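Alcohol oxidase (Myceliophthora thermophila, PDB 6F74) binds FAD and probably acts as a VAO-type flavoprotein oxidase that oxidises its substrate at the expense of molecular oxygen. Local coordinates at residues L316-R321 / E400-I405; Y560-L564 / V582-D586; N223-V227 / D414-F418; W39-W45 / F144-I150. Residues are numbered along the deposited sequence.

Contact 1: L316-R321 / E400-I405; sequences LAIAPR and EDKLVI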
loop_
_atom_site.group_PDB
_atom_site.type_symbol
_atom_site.label_atom_id
_atom_site.label_comp_id
_atom_site.label_asym_id
_atom_site.label_seq_id
_atom_site.Cartn_x
_atom_site.Cartn_y
_atom_site.Cartn_z
ATOM N N LEU A 316 8.311 9.298 21.015
ATOM C CA LEU A 316 9.090 10.541 21.014
ATOM C C LEU A 316 8.243 11.645 20.442
ATOM O O LEU A 316 7.585 11.433 19.454
ATOM C CB LEU A 316 10.359 10.411 20.151
ATOM C CG LEU A 316 11.266 11.663 20.008
ATOM C CD1 LEU A 316 11.979 11.990 21.316
ATOM C CD2 LEU A 316 12.287 11.443 18.908
ATOM N N ALA A 317 8.303 12.825 21.030
ATOM C CA ALA A 317 7.614 13.976 20.499
ATOM C C ALA A 317 8.472 15.215 20.671
ATOM O O ALA A 317 9.099 15.414 21.717
ATOM C CB ALA A 317 6.271 14.162 21.180
ATOM N N ILE A 318 8.486 16.028 19.631
ATOM C CA ILE A 318 9.349 17.200 19.529
ATOM C C ILE A 318 8.496 18.354 19.036
ATOM O O ILE A 318 7.843 18.224 17.999
ATOM C CB ILE A 318 10.478 17.007 18.484
ATOM C CG1 ILE A 318 11.232 15.701 18.716
ATOM C CG2 ILE A 318 11.394 18.214 18.479
ATOM C CD1 ILE A 318 12.231 15.343 17.652
ATOM N N ALA A 319 8.554 19.475 19.738
ATOM C CA ALA A 319 7.859 20.672 19.321
ATOM C C ALA A 319 8.711 21.897 19.547
ATOM O O ALA A 319 9.528 21.889 20.469
ATOM C CB ALA A 319 6.574 20.833 20.123
ATOM N N PRO A 320 8.491 22.967 18.743
ATOM C CA PRO A 320 9.170 24.228 18.940
ATOM C C PRO A 320 8.810 24.874 20.244
ATOM O O PRO A 320 7.665 24.814 20.649
ATOM C CB PRO A 320 8.657 25.115 17.793
ATOM C CG PRO A 320 7.456 24.487 17.272
ATOM C CD PRO A 320 7.620 23.005 17.559
ATOM N N ARG A 321 9.788 25.448 20.916
ATOM C CA ARG A 321 9.498 26.406 21.978
ATOM C C ARG A 321 8.992 27.674 21.360
ATOM O O ARG A 321 8.184 28.347 21.950
ATOM C CB ARG A 321 10.742 26.723 22.821
ATOM C CG ARG A 321 11.206 25.545 23.642
ATOM C CD ARG A 321 12.162 25.980 24.740
ATOM N NE ARG A 321 12.745 24.760 25.286
ATOM C CZ ARG A 321 12.269 24.047 26.310
ATOM N NH1 ARG A 321 11.178 24.435 26.985
ATOM N NH2 ARG A 321 12.900 22.935 26.683
ATOM N N GLU A 400 17.728 20.971 23.527
ATOM C CA GLU A 400 16.859 21.051 24.729
ATOM C C GLU A 400 16.472 22.489 25.041
ATOM O O GLU A 400 15.354 22.735 25.460
ATOM C CB GLU A 400 17.468 20.374 25.963
ATOM C CG GLU A 400 17.823 18.916 25.709
ATOM C CD GLU A 400 16.944 17.837 26.358
ATOM O OE1 GLU A 400 15.679 17.999 26.458
ATOM O OE2 GLU A 400 17.571 16.740 26.658
ATOM N N ASP A 401 17.369 23.427 24.781
ATOM C CA ASP A 401 17.072 24.850 24.931
ATOM C C ASP A 401 16.125 25.409 23.878
ATOM O O ASP A 401 15.499 26.418 24.124
ATOM C CB ASP A 401 18.381 25.654 24.938
ATOM C CG ASP A 401 19.270 25.282 26.118
ATOM O OD1 ASP A 401 18.740 24.572 27.015
ATOM O OD2 ASP A 401 20.477 25.643 26.143
ATOM N N LYS A 402 16.040 24.760 22.721
ATOM C CA LYS A 402 15.340 25.258 21.542
ATOM C C LYS A 402 13.981 24.585 21.290
ATOM O O LYS A 402 13.081 25.200 20.720
ATOM C CB LYS A 402 16.267 25.088 20.323
ATOM C CG LYS A 402 17.660 25.705 20.532
ATOM C CD LYS A 402 18.522 25.795 19.271
ATOM C CE LYS A 402 19.437 27.034 19.250
ATOM N NZ LYS A 402 20.373 27.200 20.428
ATOM N N LEU A 403 13.828 23.342 21.755
ATOM C CA LEU A 403 12.636 22.531 21.533
ATOM C C LEU A 403 12.162 21.854 22.809
ATOM O O LEU A 403 12.959 21.581 23.703
ATOM C CB LEU A 403 12.927 21.462 20.491
ATOM C CG LEU A 403 13.541 21.925 19.168
ATOM C CD1 LEU A 403 13.967 20.799 18.291
ATOM C CD2 LEU A 403 12.555 22.779 18.375
ATOM N N VAL A 404 10.854 21.612 22.899
ATOM C CA VAL A 404 10.278 20.763 23.943
ATOM C C VAL A 404 10.261 19.317 23.447
ATOM O O VAL A 404 9.653 19.014 22.419
ATOM C CB VAL A 404 8.847 21.193 24.291
ATOM C CG1 VAL A 404 8.276 20.317 25.412
ATOM C CG2 VAL A 404 8.803 22.690 24.664
ATOM N N ILE A 405 10.922 18.427 24.166
ATOM C CA ILE A 405 11.130 17.043 23.741
ATOM C C ILE A 405 10.673 16.092 24.843
ATOM O O ILE A 405 11.091 16.232 25.971
ATOM C CB ILE A 405 12.617 16.771 23.434
ATOM C CG1 ILE A 405 13.045 17.552 22.198
ATOM C CG2 ILE A 405 12.876 15.280 23.186
ATOM C CD1 ILE A 405 14.544 17.648 22.009
#
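Ile318, Leu403 and Ile405 form the apolar centre. Ile318 CG2 lies 3.7 Å from Leu403 CD1 and 4.1 Å from Ile405 CG1. Leu316 extends this patch, with its CD1 3.9 Å from Ile405 CG2. Ile318 and Ile405 are a non-hydrogen-bonded antiparallel pair with side chains on one face of the sheet. The next pair, Ala319 and Val404, is hydrogen-bonded and points to the other face. Its bonds are Ala319 N to Val404 O at 2.9 Å and Val404 N to Ala319 O at 2.8 Å. The short strand axes pass 4.6 Å apart, antiparallel at 161°. Past Pro320 the ladder gives way to a polar edge. Arg321 N makes a weak bond to Lys402 O (3.3 Å). Arg321 NH2 donates to Glu400 O, in the turn before strand 403-412, at 2.7 Å. Val404 CG2 lies over one face of this guanidinium, 3.8 Å from Arg321 NH1. Strand 403-412 is one of the two edge strands of a seven-stranded antiparallel sheet, consistent with the substrate domain of VAO-type flavoproteins and away from the FAD site. Strand 311-320 separates it from strand 370-378. Helix 328-346 packs on Leu316, Ile318 and Leu403, and helix 382-396 on Leu316.

Contact 2: Y560-L564 / V582-D586; sequences YAQHL and VGAED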
loop_
_atom_site.group_PDB
_atom_site.type_symbol
_atom_site.label_atom_id
_atom_site.label_comp_id
_atom_site.label_asym_id
_atom_site.label_seq_id
_atom_site.Cartn_x
_atom_site.Cartn_y
_atom_site.Cartn_z
ATOM N N TYR A 560 13.683 -4.744 -13.399
ATOM C CA TYR A 560 12.551 -4.520 -14.273
ATOM C C TYR A 560 12.535 -5.447 -15.493
ATOM O O TYR A 560 11.505 -6.019 -15.792
ATOM C CB TYR A 560 12.465 -3.050 -14.701
ATOM C CG TYR A 560 11.227 -2.794 -15.480
ATOM C CD1 TYR A 560 9.992 -2.777 -14.863
ATOM C CD2 TYR A 560 11.276 -2.643 -16.862
ATOM C CE1 TYR A 560 8.822 -2.593 -15.597
ATOM C CE2 TYR A 560 10.118 -2.453 -17.603
ATOM C CZ TYR A 560 8.900 -2.432 -16.959
ATOM O OH TYR A 560 7.764 -2.270 -17.697
ATOM N N ALA A 561 13.662 -5.581 -16.173
ATOM C CA ALA A 561 13.784 -6.433 -17.355
ATOM C C ALA A 561 13.333 -7.876 -17.081
ATOM O O ALA A 561 12.660 -8.493 -17.923
ATOM C CB ALA A 561 15.223 -6.430 -17.875
ATOM N N GLN A 562 13.679 -8.390 -15.910
ATOM C CA GLN A 562 13.246 -9.725 -15.487
ATOM C C GLN A 562 11.779 -9.746 -15.136
ATOM O O GLN A 562 11.091 -10.716 -15.442
ATOM C CB GLN A 562 14.040 -10.201 -14.278
ATOM C CG GLN A 562 14.908 -11.411 -14.521
ATOM C CD GLN A 562 15.921 -11.627 -13.401
ATOM O OE1 GLN A 562 16.413 -12.748 -13.244
ATOM N NE2 GLN A 562 16.228 -10.563 -12.611
ATOM N N HIS A 563 11.279 -8.699 -14.489
ATOM C CA HIS A 563 9.845 -8.632 -14.219
ATOM C C HIS A 563 9.070 -8.622 -15.536
ATOM O O HIS A 563 8.124 -9.397 -15.725
ATOM C CB HIS A 563 9.483 -7.407 -13.389
ATOM C CG HIS A 563 10.005 -7.441 -11.989
ATOM N ND1 HIS A 563 10.177 -8.607 -11.280
ATOM C CD2 HIS A 563 10.352 -6.439 -11.153
ATOM C CE1 HIS A 563 10.627 -8.324 -10.072
ATOM N NE2 HIS A 563 10.760 -7.015 -9.973
ATOM N N LEU A 564 9.502 -7.764 -16.449
ATOM C CA LEU A 564 8.881 -7.675 -17.758
ATOM C C LEU A 564 8.892 -8.994 -18.518
ATOM O O LEU A 564 7.908 -9.326 -19.132
ATOM C CB LEU A 564 9.551 -6.604 -18.610
ATOM C CG LEU A 564 8.850 -6.138 -19.875
ATOM C CD1 LEU A 564 7.432 -5.670 -19.623
ATOM C CD2 LEU A 564 9.682 -5.009 -20.488
ATOM N N VAL A 582 4.018 -3.655 -14.120
ATOM C CA VAL A 582 5.072 -4.020 -15.060
ATOM C C VAL A 582 4.420 -4.270 -16.431
ATOM O O VAL A 582 3.404 -5.003 -16.528
ATOM C CB VAL A 582 5.832 -5.260 -14.560
ATOM C CG1 VAL A 582 6.689 -5.855 -15.654
ATOM C CG2 VAL A 582 6.683 -4.882 -13.343
ATOM N N GLY A 583 4.993 -3.644 -17.464
ATOM C CA GLY A 583 4.470 -3.780 -18.825
ATOM C C GLY A 583 3.391 -2.811 -19.244
ATOM O O GLY A 583 3.002 -2.834 -20.399
ATOM N N ALA A 584 2.939 -1.949 -18.327
ATOM C CA ALA A 584 1.814 -1.050 -18.585
ATOM C C ALA A 584 2.094 -0.012 -19.658
ATOM O O ALA A 584 1.169 0.494 -20.282
ATOM C CB ALA A 584 1.383 -0.363 -17.282
ATOM N N GLU A 585 3.370 0.282 -19.885
ATOM C CA GLU A 585 3.793 1.196 -20.942
ATOM C C GLU A 585 3.494 0.722 -22.362
ATOM O O GLU A 585 3.621 1.513 -23.312
ATOM C CB GLU A 585 5.300 1.504 -20.814
ATOM C CG GLU A 585 6.250 0.336 -21.101
ATOM C CD GLU A 585 6.569 -0.539 -19.901
ATOM O OE1 GLU A 585 5.790 -0.594 -18.879
ATOM O OE2 GLU A 585 7.636 -1.192 -20.004
ATOM N N ASP A 586 3.150 -0.557 -22.543
ATOM C CA ASP A 586 2.730 -1.035 -23.847
ATOM C C ASP A 586 1.279 -0.727 -24.160
ATOM O O ASP A 586 0.818 -1.009 -25.290
ATOM C CB ASP A 586 3.010 -2.537 -23.996
ATOM C CG ASP A 586 4.474 -2.822 -24.162
ATOM O OD1 ASP A 586 5.231 -1.876 -24.493
ATOM O OD2 ASP A 586 4.888 -3.970 -23.913
#
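Val582 points at helix 560-570 and packs against three of its residues. Its CG1 is 3.5 Å from Leu564 N and 4.0 Å from Leu564 CD1. Its CG2 is 3.8 Å from His563 CB and 3.9 Å from Tyr560 CE1. The valine thus fills the space beside the first turn of the helix, where Leu564 N bonds Tyr560 O at 2.7 Å. The phenol of Tyr560 adds the polar part. Tyr560 OH accepts from Gly583 N at 3.1 Å and donates to Glu585 OE2 at 2.5 Å. The second bond is short, and the carboxylate oxygen lies near the ring plane. One hydroxyl therefore ties down both the backbone and a side chain of the segment 582-586. Gly583 has a positive phi of 88°, and a side chain there would collide with the carbonyl oxygen of Val582. Gly583 CA lies 3.6 Å from Leu564 CD1, so the chain passes close to the helix. The contact holds the loop before strand 587-588 against the start of helix 560-570, in the berberine-like C-terminal region. Val582 is about 11 Å from the FAD, measured from its side chain. Tyr556 of helix 551-556 touches His563 and Val582, and Ile552 of that helix touches Tyr560 and Glu585. Asp586 forms a salt bridge to Arg568, further along helix 560-570, and makes a backbone hydrogen bond with Lys598.

Contact 3: N223-V227 / D414-F418; sequences NVIAV and DYWSF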
loop_
_atom_site.group_PDB
_atom_site.type_symbol
_atom_site.label_atom_id
_atom_site.label_comp_id
_atom_site.label_asym_id
_atom_site.label_seq_id
_atom_site.Cartn_x
_atom_site.Cartn_y
_atom_site.Cartn_z
ATOM N N ASN A 223 0.442 -18.533 18.756
ATOM C CA ASN A 223 1.621 -17.926 19.370
ATOM C C ASN A 223 2.774 -17.684 18.373
ATOM O O ASN A 223 3.932 -17.967 18.668
ATOM C CB ASN A 223 2.083 -18.795 20.555
ATOM C CG ASN A 223 3.018 -18.057 21.520
ATOM O OD1 ASN A 223 2.961 -16.840 21.663
ATOM N ND2 ASN A 223 3.887 -18.818 22.197
ATOM N N VAL A 224 2.458 -17.202 17.174
ATOM C CA VAL A 224 3.508 -16.857 16.215
ATOM C C VAL A 224 3.300 -15.442 15.694
ATOM O O VAL A 224 2.252 -14.825 15.894
ATOM C CB VAL A 224 3.617 -17.864 15.054
ATOM C CG1 VAL A 224 3.967 -19.261 15.584
ATOM C CG2 VAL A 224 2.328 -17.886 14.237
ATOM N N ILE A 225 4.320 -14.951 15.012
ATOM C CA ILE A 225 4.328 -13.610 14.443
ATOM C C ILE A 225 4.134 -13.707 12.943
ATOM O O ILE A 225 4.956 -14.291 12.244
ATOM C CB ILE A 225 5.636 -12.869 14.759
ATOM C CG1 ILE A 225 5.793 -12.719 16.280
ATOM C CG2 ILE A 225 5.650 -11.482 14.101
ATOM C CD1 ILE A 225 7.090 -12.095 16.725
ATOM N N ALA A 226 3.032 -13.143 12.470
ATOM C CA ALA A 226 2.760 -12.965 11.065
ATOM C C ALA A 226 3.163 -11.531 10.756
ATOM O O ALA A 226 2.743 -10.589 11.435
ATOM C CB ALA A 226 1.274 -13.159 10.775
ATOM N N VAL A 227 3.991 -11.388 9.727
ATOM C CA VAL A 227 4.563 -10.120 9.335
ATOM C C VAL A 227 3.624 -9.472 8.299
ATOM O O VAL A 227 3.787 -9.671 7.099
ATOM C CB VAL A 227 6.005 -10.285 8.797
ATOM C CG1 VAL A 227 6.646 -8.925 8.559
ATOM C CG2 VAL A 227 6.862 -11.040 9.775
ATOM N N ASP A 414 4.785 -9.745 24.847
ATOM C CA ASP A 414 4.795 -10.510 23.579
ATOM C C ASP A 414 4.534 -9.599 22.406
ATOM O O ASP A 414 4.271 -8.400 22.581
ATOM C CB ASP A 414 3.789 -11.713 23.587
ATOM C CG ASP A 414 2.400 -11.344 23.075
ATOM O OD1 ASP A 414 1.744 -10.501 23.707
ATOM O OD2 ASP A 414 1.957 -11.899 22.045
ATOM N N TYR A 415 4.618 -10.142 21.202
ATOM C CA TYR A 415 4.404 -9.349 20.021
ATOM C C TYR A 415 2.974 -8.771 19.930
ATOM O O TYR A 415 2.774 -7.605 19.556
ATOM C CB TYR A 415 4.700 -10.175 18.767
ATOM C CG TYR A 415 4.520 -9.363 17.517
ATOM C CD1 TYR A 415 5.472 -8.402 17.160
ATOM C CD2 TYR A 415 3.397 -9.512 16.711
ATOM C CE1 TYR A 415 5.341 -7.649 16.014
ATOM C CE2 TYR A 415 3.231 -8.746 15.566
ATOM C CZ TYR A 415 4.206 -7.807 15.222
ATOM O OH TYR A 415 4.084 -7.045 14.089
ATOM N N TRP A 416 1.980 -9.601 20.225
ATOM C CA TRP A 416 0.604 -9.229 19.937
ATOM C C TRP A 416 0.017 -8.193 20.858
ATOM O O TRP A 416 -0.731 -7.336 20.374
ATOM C CB TRP A 416 -0.294 -10.447 19.856
ATOM C CG TRP A 416 0.100 -11.284 18.695
ATOM C CD1 TRP A 416 0.716 -12.498 18.739
ATOM C CD2 TRP A 416 -0.015 -10.937 17.321
ATOM N NE1 TRP A 416 0.980 -12.932 17.468
ATOM C CE2 TRP A 416 0.533 -11.995 16.578
ATOM C CE3 TRP A 416 -0.521 -9.821 16.637
ATOM C CZ2 TRP A 416 0.587 -11.979 15.191
ATOM C CZ3 TRP A 416 -0.464 -9.807 15.256
ATOM C CH2 TRP A 416 0.092 -10.876 14.547
ATOM N N SER A 417 0.340 -8.238 22.149
ATOM C CA SER A 417 -0.100 -7.166 23.059
ATOM C C SER A 417 0.551 -5.837 22.622
ATOM O O SER A 417 -0.093 -4.778 22.658
ATOM C CB SER A 417 0.233 -7.495 24.518
ATOM O OG SER A 417 1.649 -7.571 24.734
ATOM N N PHE A 418 1.810 -5.918 22.187
ATOM C CA PHE A 418 2.528 -4.783 21.619
ATOM C C PHE A 418 1.831 -4.289 20.352
ATOM O O PHE A 418 1.610 -3.084 20.190
ATOM C CB PHE A 418 4.015 -5.119 21.322
ATOM C CG PHE A 418 4.556 -4.396 20.114
ATOM C CD1 PHE A 418 4.828 -3.036 20.173
ATOM C CD2 PHE A 418 4.717 -5.056 18.894
ATOM C CE1 PHE A 418 5.269 -2.345 19.036
ATOM C CE2 PHE A 418 5.153 -4.378 17.764
ATOM C CZ PHE A 418 5.440 -3.024 17.832
HETATM O O HOH W 1 2.692 -7.870 11.943
#
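A methyl group sits almost squarely over an aromatic ring. Ile225 CG2 is 3.9 Å from the centroid of the Tyr415 ring and 9° off its normal, a CH-pi contact. Ile225 CD1 also meets Tyr415 CB at 3.7 Å. Trp416 NE1 donates to the backbone oxygen Val224 O at 2.8 Å. Trp416 CZ2 lies 3.8 Å from Ala226 N, so the indole lies against the backbone of Val224 to Ala226. A water extends the link: it donates to Ala226 O at 2.8 Å and hydrogen-bonds Tyr415 OH at 2.7 Å. Asp414 is the N-cap of helix 415-422. Its OD2 accepts from Trp416 N at 2.9 Å, and its OD1 from Ser417 N at 3.1 Å. Asn307 bonds both Asn223 and Asp414. Asn223, at positive phi, is the C-prime residue of the Schellman motif ending helix 212-221. The Tyr415 side chain is about 10 Å from the FAD. The contact joins a short strand of the FAD-binding domain to a capped helix after strand 403-412, within the two-domain fold of VAO-type flavoproteins.

Contact 4: W39-W45 / F144-I150; sequences WPDNSVW and FAKQHNI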
loop_
_atom_site.group_PDB
_atom_site.type_symbol
_atom_site.label_atom_id
_atom_site.label_comp_id
_atom_site.label_asym_id
_atom_site.label_seq_id
_atom_site.Cartn_x
_atom_site.Cartn_y
_atom_site.Cartn_z
ATOM N N TRP A 39 -20.245 -4.065 -26.823
ATOM C CA TRP A 39 -20.583 -4.330 -25.425
ATOM C C TRP A 39 -21.737 -5.307 -25.384
ATOM O O TRP A 39 -22.713 -5.101 -26.072
ATOM C CB TRP A 39 -20.942 -3.027 -24.709
ATOM C CG TRP A 39 -21.119 -3.140 -23.227
ATOM C CD1 TRP A 39 -22.293 -3.166 -22.550
ATOM C CD2 TRP A 39 -20.074 -3.209 -22.233
ATOM N NE1 TRP A 39 -22.067 -3.263 -21.201
ATOM C CE2 TRP A 39 -20.713 -3.300 -20.974
ATOM C CE3 TRP A 39 -18.664 -3.218 -22.291
ATOM C CZ2 TRP A 39 -20.002 -3.391 -19.776
ATOM C CZ3 TRP A 39 -17.947 -3.308 -21.110
ATOM C CH2 TRP A 39 -18.618 -3.402 -19.854
ATOM N N PRO A 40 -21.636 -6.385 -24.587
ATOM C CA PRO A 40 -22.758 -7.333 -24.497
ATOM C C PRO A 40 -24.070 -6.678 -24.039
ATOM O O PRO A 40 -24.033 -5.832 -23.150
ATOM C CB PRO A 40 -22.273 -8.357 -23.467
ATOM C CG PRO A 40 -20.801 -8.199 -23.402
ATOM C CD PRO A 40 -20.529 -6.756 -23.697
ATOM N N ASP A 41 -25.198 -7.064 -24.654
ATOM C CA ASP A 41 -26.512 -6.471 -24.323
ATOM C C ASP A 41 -27.062 -7.065 -23.025
ATOM O O ASP A 41 -26.455 -7.969 -22.453
ATOM C CB ASP A 41 -27.524 -6.592 -25.496
ATOM C CG ASP A 41 -27.959 -8.024 -25.787
ATOM O OD1 ASP A 41 -27.653 -8.943 -25.014
ATOM O OD2 ASP A 41 -28.631 -8.223 -26.803
ATOM N N ASN A 42 -28.196 -6.560 -22.555
ATOM C CA ASN A 42 -28.696 -6.943 -21.244
ATOM C C ASN A 42 -28.905 -8.461 -21.103
ATOM O O ASN A 42 -28.586 -9.029 -20.065
ATOM C CB ASN A 42 -29.960 -6.148 -20.871
ATOM C CG ASN A 42 -29.702 -4.627 -20.738
ATOM O OD1 ASN A 42 -30.512 -3.824 -21.196
ATOM N ND2 ASN A 42 -28.586 -4.223 -20.095
ATOM N N SER A 43 -29.372 -9.124 -22.165
ATOM C CA SER A 43 -29.617 -10.571 -22.118
ATOM C C SER A 43 -28.334 -11.382 -21.869
ATOM O O SER A 43 -28.346 -12.395 -21.152
ATOM C CB SER A 43 -30.302 -11.034 -23.409
ATOM O OG SER A 43 -29.396 -10.976 -24.505
ATOM N N VAL A 44 -27.220 -10.930 -22.452
ATOM C CA VAL A 44 -25.940 -11.620 -22.291
ATOM C C VAL A 44 -25.467 -11.502 -20.846
ATOM O O VAL A 44 -25.044 -12.485 -20.259
ATOM C CB VAL A 44 -24.867 -11.108 -23.293
ATOM C CG1 VAL A 44 -23.477 -11.717 -23.000
ATOM C CG2 VAL A 44 -25.306 -11.431 -24.721
ATOM N N TRP A 45 -25.557 -10.309 -20.273
ATOM C CA TRP A 45 -25.188 -10.101 -18.869
ATOM C C TRP A 45 -26.064 -10.909 -17.928
ATOM O O TRP A 45 -25.568 -11.487 -16.938
ATOM C CB TRP A 45 -25.234 -8.616 -18.498
ATOM C CG TRP A 45 -24.123 -7.798 -19.131
ATOM C CD1 TRP A 45 -24.252 -6.903 -20.140
ATOM C CD2 TRP A 45 -22.741 -7.798 -18.772
ATOM N NE1 TRP A 45 -23.031 -6.341 -20.452
ATOM C CE2 TRP A 45 -22.083 -6.873 -19.618
ATOM C CE3 TRP A 45 -21.981 -8.485 -17.809
ATOM C CZ2 TRP A 45 -20.705 -6.633 -19.545
ATOM C CZ3 TRP A 45 -20.615 -8.232 -17.731
ATOM C CH2 TRP A 45 -19.997 -7.311 -18.601
ATOM N N PHE A 144 -15.189 -14.848 -19.417
ATOM C CA PHE A 144 -16.141 -13.874 -19.967
ATOM C C PHE A 144 -15.421 -12.568 -20.391
ATOM O O PHE A 144 -15.714 -12.031 -21.439
ATOM C CB PHE A 144 -17.285 -13.606 -18.960
ATOM C CG PHE A 144 -18.393 -12.738 -19.489
ATOM C CD1 PHE A 144 -18.247 -11.341 -19.532
ATOM C CD2 PHE A 144 -19.580 -13.291 -19.932
ATOM C CE1 PHE A 144 -19.257 -10.537 -19.998
ATOM C CE2 PHE A 144 -20.596 -12.491 -20.419
ATOM C CZ PHE A 144 -20.436 -11.106 -20.445
ATOM N N ALA A 145 -14.477 -12.077 -19.589
ATOM C CA ALA A 145 -13.733 -10.837 -19.907
ATOM C C ALA A 145 -12.976 -10.987 -21.208
ATOM O O ALA A 145 -13.028 -10.120 -22.085
ATOM C CB ALA A 145 -12.751 -10.506 -18.797
ATOM N N LYS A 146 -12.259 -12.107 -21.317
ATOM C CA LYS A 146 -11.488 -12.424 -22.518
ATOM C C LYS A 146 -12.410 -12.654 -23.717
ATOM O O LYS A 146 -12.152 -12.166 -24.794
ATOM C CB LYS A 146 -10.615 -13.680 -22.304
ATOM C CG LYS A 146 -9.520 -13.566 -21.260
ATOM C CD LYS A 146 -8.538 -14.729 -21.352
ATOM C CE LYS A 146 -9.164 -16.069 -21.022
ATOM N NZ LYS A 146 -8.210 -17.178 -21.174
ATOM N N GLN A 147 -13.495 -13.380 -23.515
ATOM C CA GLN A 147 -14.420 -13.674 -24.598
ATOM C C GLN A 147 -15.044 -12.402 -25.193
ATOM O O GLN A 147 -15.090 -12.269 -26.436
ATOM C CB GLN A 147 -15.535 -14.596 -24.127
ATOM C CG GLN A 147 -16.425 -15.076 -25.283
ATOM C CD GLN A 147 -17.554 -15.926 -24.838
ATOM O OE1 GLN A 147 -17.649 -16.285 -23.679
ATOM N NE2 GLN A 147 -18.402 -16.301 -25.780
ATOM N N HIS A 148 -15.483 -11.474 -24.329
ATOM C CA HIS A 148 -16.101 -10.248 -24.796
ATOM C C HIS A 148 -15.150 -9.055 -24.876
ATOM O O HIS A 148 -15.599 -7.918 -25.067
ATOM C CB HIS A 148 -17.368 -9.928 -24.003
ATOM C CG HIS A 148 -18.378 -11.030 -24.025
ATOM N ND1 HIS A 148 -19.285 -11.226 -25.053
ATOM C CD2 HIS A 148 -18.604 -12.022 -23.131
ATOM C CE1 HIS A 148 -20.046 -12.273 -24.777
ATOM N NE2 HIS A 148 -19.674 -12.761 -23.604
ATOM N N ASN A 149 -13.845 -9.329 -24.789
ATOM C CA ASN A 149 -12.789 -8.325 -24.868
ATOM C C ASN A 149 -13.040 -7.143 -23.945
ATOM O O ASN A 149 -12.925 -5.966 -24.340
ATOM C CB ASN A 149 -12.607 -7.908 -26.336
ATOM C CG ASN A 149 -11.610 -6.779 -26.516
ATOM O OD1 ASN A 149 -10.511 -6.807 -25.956
ATOM N ND2 ASN A 149 -11.983 -5.786 -27.313
ATOM N N ILE A 150 -13.434 -7.461 -22.724
ATOM C CA ILE A 150 -13.756 -6.470 -21.709
ATOM C C ILE A 150 -12.585 -6.473 -20.722
ATOM O O ILE A 150 -12.098 -7.561 -20.316
ATOM C CB ILE A 150 -15.069 -6.829 -20.969
ATOM C CG1 ILE A 150 -16.250 -6.786 -21.927
ATOM C CG2 ILE A 150 -15.320 -5.903 -19.789
ATOM C CD1 ILE A 150 -17.613 -6.970 -21.262
#
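Phe144, in the last turn of helix 135-147, points at the segment 39-45. Its CE1 is 3.5 Å from Trp45 CZ3, with the rings oblique at 44°. Val44 CG1 meets its edge, 3.9 Å from Phe144 CE2, and Pro40 CG lies 4.2 Å from Phe144 CZ. One turn on, His148 presents a ring face to Pro40; Pro40 CG is 4.1 Å from the centroid of the His148 ring. Val44 CG1 also touches His148 CE1 at 3.9 Å. Asn149 has positive phi and is the C-prime residue of a Schellman motif. The bond from Ile150 N to Ala145 O (2.8 Å) ends the helix there. Ile150 then turns back toward the segment 39-45. Its CD1 lies over the Trp39 ring, 4.1 Å from the six-membered centroid, and 3.6 Å from Trp45 CZ2. Asp41 caps helix 42-52 through the bond from Val44 N to Asp41 OD1 (3.3 Å). No hydrogen bond links the two segments. Apolar and CH-pi contacts between side chains therefore join the start of helix 42-52 and the residues before it to the end of helix 135-147.

All the touching residues of contact 3 are buried. The others are partly buried. Contacts 1 and 4 lie at far ends of the molecule, with centres about 62 Å apart on opposite sides of the chain's centre. Contacts 1 and 3 are linked through the chain, because strand 403-412 runs into helix 415-422, and contact 1 is nested within the loop closed by contact 3. Contacts 3 and 4 both involve the FAD-binding domain. Their chemistry differs. Contact 1 combines a backbone ladder with apolar side chains, contact 2 valine packing with a tyrosine hydroxyl, contact 3 a CH-pi contact with an indole N-H hydrogen bond and a water, and contact 4 rests on apolar side chains.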